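Local coordinates for TetR family transcriptional regulator (Mycobacterium smegmatis, PDB 5XS9), which probably binds operator DNA as a two-subunit TetR-type regulator and, as a BioQ protein, is likely to control genes of biotin metabolism, at residues T64-A67 and D68-W71; G142-V145 and D146-S149; G170-Q173 and F174-G177. All blocks are in the same frame, centred on the assembly; numbering follows the deposited sequence.

Interaction 1: residues T64-A67 and D68-W71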
loop_
_atom_site.group_PDB
_atom_site.type_symbol
_atom_site.label_atom_id
_atom_site.label_comp_id
_atom_site.label_asym_id
_atom_site.label_seq_id
_atom_site.Cartn_x
_atom_site.Cartn_y
_atom_site.Cartn_z
ATOM N N THR A 64 -1.208 15.908 -15.025
ATOM C CA THR A 64 -2.001 16.439 -16.135
ATOM C C THR A 64 -2.677 17.674 -15.643
ATOM O O THR A 64 -2.942 17.796 -14.422
ATOM C CB THR A 64 -2.950 15.365 -16.705
ATOM O OG1 THR A 64 -3.604 15.884 -17.883
ATOM C CG2 THR A 64 -3.926 14.862 -15.608
ATOM N N ASP A 65 -2.923 18.618 -16.555
ATOM C CA ASP A 65 -3.593 19.841 -16.168
ATOM C C ASP A 65 -5.109 19.582 -16.139
ATOM O O ASP A 65 -5.723 19.204 -17.131
ATOM C CB ASP A 65 -3.235 20.956 -17.163
ATOM C CG ASP A 65 -3.879 22.320 -16.795
ATOM O OD1 ASP A 65 -4.468 22.525 -15.675
ATOM O OD2 ASP A 65 -3.768 23.202 -17.660
ATOM N N THR A 66 -5.692 19.722 -14.980
ATOM C CA THR A 66 -7.097 19.413 -14.789
ATOM C C THR A 66 -7.908 20.692 -14.535
ATOM O O THR A 66 -9.101 20.570 -14.364
ATOM C CB THR A 66 -7.305 18.452 -13.591
ATOM O OG1 THR A 66 -6.832 19.079 -12.390
ATOM C CG2 THR A 66 -6.618 17.101 -13.840
ATOM N N ALA A 67 -7.254 21.864 -14.516
ATOM C CA ALA A 67 -7.846 23.212 -14.257
ATOM C C ALA A 67 -9.195 23.440 -14.921
ATOM O O ALA A 67 -10.073 24.013 -14.324
ATOM C CB ALA A 67 -6.880 24.304 -14.735
ATOM N N ASP A 68 -9.351 22.967 -16.154
ATOM C CA ASP A 68 -10.644 23.075 -16.866
ATOM C C ASP A 68 -11.793 22.214 -16.275
ATOM O O ASP A 68 -12.976 22.483 -16.540
ATOM C CB ASP A 68 -10.469 22.837 -18.388
ATOM C CG ASP A 68 -9.973 21.432 -18.743
ATOM O OD1 ASP A 68 -10.559 20.821 -19.660
ATOM O OD2 ASP A 68 -8.995 20.940 -18.129
ATOM N N LEU A 69 -11.457 21.206 -15.465
ATOM C CA LEU A 69 -12.449 20.283 -14.965
ATOM C C LEU A 69 -13.079 20.700 -13.621
ATOM O O LEU A 69 -12.502 21.373 -12.800
ATOM C CB LEU A 69 -11.860 18.865 -14.907
ATOM C CG LEU A 69 -11.407 18.215 -16.258
ATOM C CD1 LEU A 69 -10.504 17.048 -15.974
ATOM C CD2 LEU A 69 -12.566 17.684 -17.125
ATOM N N ALA A 70 -14.306 20.268 -13.448
ATOM C CA ALA A 70 -14.978 20.308 -12.185
ATOM C C ALA A 70 -14.181 19.439 -11.156
ATOM O O ALA A 70 -13.462 18.498 -11.528
ATOM C CB ALA A 70 -16.400 19.852 -12.387
ATOM N N TRP A 71 -14.269 19.776 -9.868
ATOM C CA TRP A 71 -13.372 19.176 -8.891
ATOM C C TRP A 71 -13.484 17.634 -8.873
ATOM O O TRP A 71 -12.453 16.979 -8.765
ATOM C CB TRP A 71 -13.530 19.775 -7.474
ATOM C CG TRP A 71 -14.794 19.520 -6.776
ATOM C CD1 TRP A 71 -15.930 20.343 -6.715
ATOM C CD2 TRP A 71 -15.135 18.322 -6.043
ATOM N NE1 TRP A 71 -16.905 19.712 -5.958
ATOM C CE2 TRP A 71 -16.426 18.498 -5.519
ATOM C CE3 TRP A 71 -14.444 17.158 -5.741
ATOM C CZ2 TRP A 71 -17.050 17.541 -4.719
ATOM C CZ3 TRP A 71 -15.108 16.171 -4.917
ATOM C CH2 TRP A 71 -16.373 16.372 -4.465
#

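Interaction 2: residues G142-V145 and D146-S149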
loop_
_atom_site.group_PDB
_atom_site.type_symbol
_atom_site.label_atom_id
_atom_site.label_comp_id
_atom_site.label_asym_id
_atom_site.label_seq_id
_atom_site.Cartn_x
_atom_site.Cartn_y
_atom_site.Cartn_z
ATOM N N GLY A 142 -2.439 1.874 -2.043
ATOM C CA GLY A 142 -2.816 0.542 -1.516
ATOM C C GLY A 142 -3.470 -0.301 -2.623
ATOM O O GLY A 142 -3.157 -1.485 -2.823
ATOM N N PHE A 143 -4.350 0.324 -3.358
ATOM C CA PHE A 143 -5.054 -0.361 -4.462
ATOM C C PHE A 143 -4.051 -0.889 -5.457
ATOM O O PHE A 143 -4.082 -2.058 -5.805
ATOM C CB PHE A 143 -6.034 0.558 -5.153
ATOM C CG PHE A 143 -6.810 -0.086 -6.276
ATOM C CD1 PHE A 143 -8.101 -0.541 -6.044
ATOM C CD2 PHE A 143 -6.240 -0.285 -7.501
ATOM C CE1 PHE A 143 -8.854 -1.134 -7.014
ATOM C CE2 PHE A 143 -6.988 -0.909 -8.529
ATOM C CZ PHE A 143 -8.306 -1.294 -8.284
ATOM N N THR A 144 -3.144 -0.043 -5.862
ATOM C CA THR A 144 -2.236 -0.328 -6.973
ATOM C C THR A 144 -1.057 -1.224 -6.562
ATOM O O THR A 144 -0.677 -2.068 -7.353
ATOM C CB THR A 144 -1.743 0.943 -7.669
ATOM O OG1 THR A 144 -2.871 1.806 -7.989
ATOM C CG2 THR A 144 -1.046 0.578 -8.916
ATOM N N VAL A 145 -0.531 -1.119 -5.325
ATOM C CA VAL A 145 0.383 -2.099 -4.833
ATOM C C VAL A 145 -0.267 -3.480 -4.858
ATOM O O VAL A 145 0.371 -4.454 -5.241
ATOM C CB VAL A 145 0.894 -1.756 -3.382
ATOM C CG1 VAL A 145 1.701 -2.910 -2.817
ATOM C CG2 VAL A 145 1.743 -0.466 -3.394
ATOM N N ASP A 146 -1.506 -3.591 -4.408
ATOM C CA ASP A 146 -2.163 -4.865 -4.326
ATOM C C ASP A 146 -2.391 -5.431 -5.752
ATOM O O ASP A 146 -2.078 -6.602 -6.032
ATOM C CB ASP A 146 -3.482 -4.680 -3.619
ATOM C CG ASP A 146 -4.307 -5.977 -3.511
ATOM O OD1 ASP A 146 -4.099 -6.738 -2.597
ATOM O OD2 ASP A 146 -5.193 -6.213 -4.337
ATOM N N GLU A 147 -2.866 -4.574 -6.649
ATOM C CA GLU A 147 -3.140 -4.955 -8.066
ATOM C C GLU A 147 -1.878 -5.462 -8.802
ATOM O O GLU A 147 -1.849 -6.505 -9.436
ATOM C CB GLU A 147 -3.775 -3.770 -8.781
ATOM C CG GLU A 147 -4.037 -3.961 -10.268
ATOM C CD GLU A 147 -4.612 -2.702 -10.900
ATOM O OE1 GLU A 147 -4.307 -1.555 -10.477
ATOM O OE2 GLU A 147 -5.366 -2.874 -11.832
ATOM N N GLN A 148 -0.805 -4.750 -8.644
ATOM C CA GLN A 148 0.438 -5.053 -9.314
ATOM C C GLN A 148 1.156 -6.249 -8.715
ATOM O O GLN A 148 1.720 -7.065 -9.458
ATOM C CB GLN A 148 1.245 -3.763 -9.343
ATOM C CG GLN A 148 2.544 -3.778 -10.051
ATOM C CD GLN A 148 3.052 -2.364 -10.229
ATOM O OE1 GLN A 148 3.240 -1.613 -9.244
ATOM N NE2 GLN A 148 3.300 -1.992 -11.471
ATOM N N SER A 149 1.102 -6.443 -7.393
ATOM C CA SER A 149 1.567 -7.656 -6.877
ATOM C C SER A 149 0.818 -8.843 -7.478
ATOM O O SER A 149 1.430 -9.847 -7.792
ATOM C CB SER A 149 1.344 -7.792 -5.370
ATOM O OG SER A 149 1.979 -6.710 -4.819
HETATM O O HOH W 1 -6.235 -3.833 -6.319
#

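Interaction 3: residues G170-Q173 and F174-G177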
loop_
_atom_site.group_PDB
_atom_site.type_symbol
_atom_site.label_atom_id
_atom_site.label_comp_id
_atom_site.label_asym_id
_atom_site.label_seq_id
_atom_site.Cartn_x
_atom_site.Cartn_y
_atom_site.Cartn_z
ATOM N N GLY A 170 -9.827 -4.373 -13.212
ATOM C CA GLY A 170 -9.045 -3.427 -12.415
ATOM C C GLY A 170 -9.641 -2.035 -12.379
ATOM O O GLY A 170 -9.918 -1.448 -11.335
ATOM N N THR A 171 -9.924 -1.568 -13.562
ATOM C CA THR A 171 -10.345 -0.227 -13.765
ATOM C C THR A 171 -11.672 0.106 -13.198
ATOM O O THR A 171 -11.832 1.142 -12.570
ATOM C CB THR A 171 -10.260 0.031 -15.248
ATOM O OG1 THR A 171 -8.876 -0.005 -15.508
ATOM C CG2 THR A 171 -10.829 1.369 -15.590
ATOM N N ARG A 172 -12.620 -0.810 -13.338
ATOM C CA ARG A 172 -13.934 -0.545 -12.790
ATOM C C ARG A 172 -13.861 -0.544 -11.232
ATOM O O ARG A 172 -14.508 0.255 -10.583
ATOM C CB ARG A 172 -14.909 -1.594 -13.231
ATOM C CG ARG A 172 -16.259 -1.510 -12.547
ATOM C CD ARG A 172 -17.284 -2.357 -13.271
ATOM N NE ARG A 172 -18.564 -2.381 -12.567
ATOM C CZ ARG A 172 -19.762 -2.147 -13.118
ATOM N NH1 ARG A 172 -19.909 -1.858 -14.423
ATOM N NH2 ARG A 172 -20.850 -2.211 -12.352
ATOM N N GLN A 173 -13.060 -1.448 -10.682
ATOM C CA GLN A 173 -12.918 -1.531 -9.204
ATOM C C GLN A 173 -12.245 -0.228 -8.689
ATOM O O GLN A 173 -12.617 0.330 -7.669
ATOM C CB GLN A 173 -11.988 -2.700 -8.868
ATOM C CG GLN A 173 -12.512 -4.061 -9.293
ATOM C CD GLN A 173 -13.719 -4.370 -8.495
ATOM O OE1 GLN A 173 -13.670 -4.299 -7.274
ATOM N NE2 GLN A 173 -14.794 -4.706 -9.152
ATOM N N PHE A 174 -11.231 0.224 -9.436
ATOM C CA PHE A 174 -10.509 1.426 -9.079
ATOM C C PHE A 174 -11.429 2.630 -9.023
ATOM O O PHE A 174 -11.425 3.382 -8.027
ATOM C CB PHE A 174 -9.316 1.626 -10.050
ATOM C CG PHE A 174 -8.445 2.799 -9.706
ATOM C CD1 PHE A 174 -7.742 2.834 -8.474
ATOM C CD2 PHE A 174 -8.373 3.925 -10.561
ATOM C CE1 PHE A 174 -6.927 3.918 -8.153
ATOM C CE2 PHE A 174 -7.542 5.016 -10.255
ATOM C CZ PHE A 174 -6.832 5.036 -9.045
ATOM N N ARG A 175 -12.265 2.764 -10.037
ATOM C CA ARG A 175 -13.247 3.816 -10.189
ATOM C C ARG A 175 -14.275 3.804 -9.083
ATOM O O ARG A 175 -14.713 4.839 -8.595
ATOM C CB ARG A 175 -13.957 3.722 -11.593
ATOM C CG ARG A 175 -15.122 4.706 -11.717
ATOM C CD ARG A 175 -15.667 4.900 -13.141
ATOM N NE ARG A 175 -16.579 3.786 -13.406
ATOM C CZ ARG A 175 -16.281 2.725 -14.120
ATOM N NH1 ARG A 175 -15.098 2.654 -14.724
ATOM N NH2 ARG A 175 -17.184 1.736 -14.257
ATOM N N PHE A 176 -14.644 2.636 -8.645
ATOM C CA PHE A 176 -15.684 2.520 -7.622
ATOM C C PHE A 176 -15.131 3.113 -6.286
ATOM O O PHE A 176 -15.816 3.896 -5.668
ATOM C CB PHE A 176 -16.074 1.047 -7.360
ATOM C CG PHE A 176 -17.124 0.899 -6.324
ATOM C CD1 PHE A 176 -18.461 0.936 -6.674
ATOM C CD2 PHE A 176 -16.775 0.810 -4.958
ATOM C CE1 PHE A 176 -19.439 0.888 -5.704
ATOM C CE2 PHE A 176 -17.763 0.730 -4.014
ATOM C CZ PHE A 176 -19.080 0.797 -4.369
ATOM N N GLY A 177 -13.890 2.818 -5.949
ATOM C CA GLY A 177 -13.265 3.341 -4.699
ATOM C C GLY A 177 -13.032 4.828 -4.798
ATOM O O GLY A 177 -13.234 5.556 -3.853
#

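Interaction 1: residues T64-A67 and D68-W71
T66 and L69 close a type I beta turn in the surface loop that joins helix 47-58 to helix 71-87, and a backbone hydrogen bond defines it: L69 N donates to T66 O over 2.7 Å, with an N-H...O angle of 161°. The same carbonyl oxygen lies against the L69 side chain, whose CB is 3.3 Å from T66 O. Beyond it the branch carbon CD1 of L69 approaches T66 CB at 4.2 Å, a light apolar touch across the turn. An Asx turn overlaps this one on its upstream side. Here D65 OD1 accepts from A67 N at 3.1 Å, the amide arriving from above the carboxylate plane, 44° out of it. D68 sets its CG between its own N and carbonyl carbon (chi1 63°), which brings OD2 back to 3.8 Å from D65 O without a bond. The two overlapping turns bend the chain just before A70, the N-cap residue of helix 71-87. Around the loop, T66 packs on Q74 and S78 of that helix and on Q114 of helix 106-122, while L69 O accepts from Q74 NE2; W71, in the first turn of helix 71-87, reaches V182 and L185 of helix 170-186.

Interaction 2: residues G142-V145 and D146-S149
E147 reaches back one helical turn to F143, and its side chain can be followed atom by atom. Its CB rests 3.4 Å from F143 O, the same oxygen that takes the E147 backbone N-H at 2.9 Å. From there the chain runs out extended, CG anti to the backbone N (chi1 176°), and delivers the carboxylate to the rim of the F143 ring. E147 CD lies 3.8 Å from F143 CE2. E147 OE1 stands 3.4 Å from F143 CE2, at the edge and near the ring plane, where it probably benefits from the slightly positive ring hydrogens; the carboxylate is turned 87° to the ring. At the tip, OE2 forms a salt bridge with R83 of helix 71-87, which holds the acid in this buried place. All this lies on helix 129-155, in the C-terminal domain, which in TetR-family regulators generally carries ligand binding and dimerisation; F143 also meets the ring of Y138 of the second subunit. Water 1 sits over the centre of one F143 face, 3.5 Å above the plane, and donates both to F143 O and to D146 OD2, an oxygen also paired with R150. V145 O is gripped twice by S149: its N and its OG, the latter at 2.8 Å, approach from opposite faces of the carbonyl plane. Q148 points its amide elsewhere, NE2 donating to L86 O and OE1 accepting from A93 N.

Interaction 3: residues G170-Q173 and F174-G177
R175 folds back over the preceding turn of helix 170-186 and lays its guanidinium against the carbon atoms of R172: R175 NH2 is 3.8 Å from R172 CG, and R175 NH1 is 3.9 Å from R172 CA. A bend at chi3 (82°) turns the guanidinium toward the start of the helix, whereas R172 runs extended outward, and the two guanidinium planes stand 77° apart. Beneath them lie the i to i+4 bonds of the first part of this helix, with its arginine side exposed and F174 facing the helical core. F174 N donates to G170 O at 2.9 Å and R175 N to T171 O at 3.0 Å. F174 CB rests 3.4 Å from G170 O, and with CG anti to its backbone N (chi1 -176°) the ring swings inward to R83 of helix 71-87 and meets the ring of F143 of helix 129-155. Outside this shell, D169 OD1 accepts from R172 N, and Q173 OE1 takes a hydrogen bond from R134 of the second subunit. R172 NH1 and R175 NH2 come to 4.5 Å, a proximity of like charges that solvent would be expected to moderate, while R175 lies within van der Waals distance of the R172 backbone and aliphatic chain.

Along the chain the three contacts follow in series, from a loop to two successive helices. Interaction 1 lies at the entry to helix 71-87, with its centre about 26 Å from that of interaction 2 and about 20 Å from that of interaction 3, and touches neither. Interactions 2 and 3 have centres about 12 Å apart and meet directly: F143 CZ packs 3.5 Å from G170 O, joining helix 129-155 to helix 170-186. Both also touch the second subunit, consistent with the usual TetR dimer interface. R83 of helix 71-87 lies beside both, so the helix that begins just after the turn of interaction 1 packs further along against this interface region.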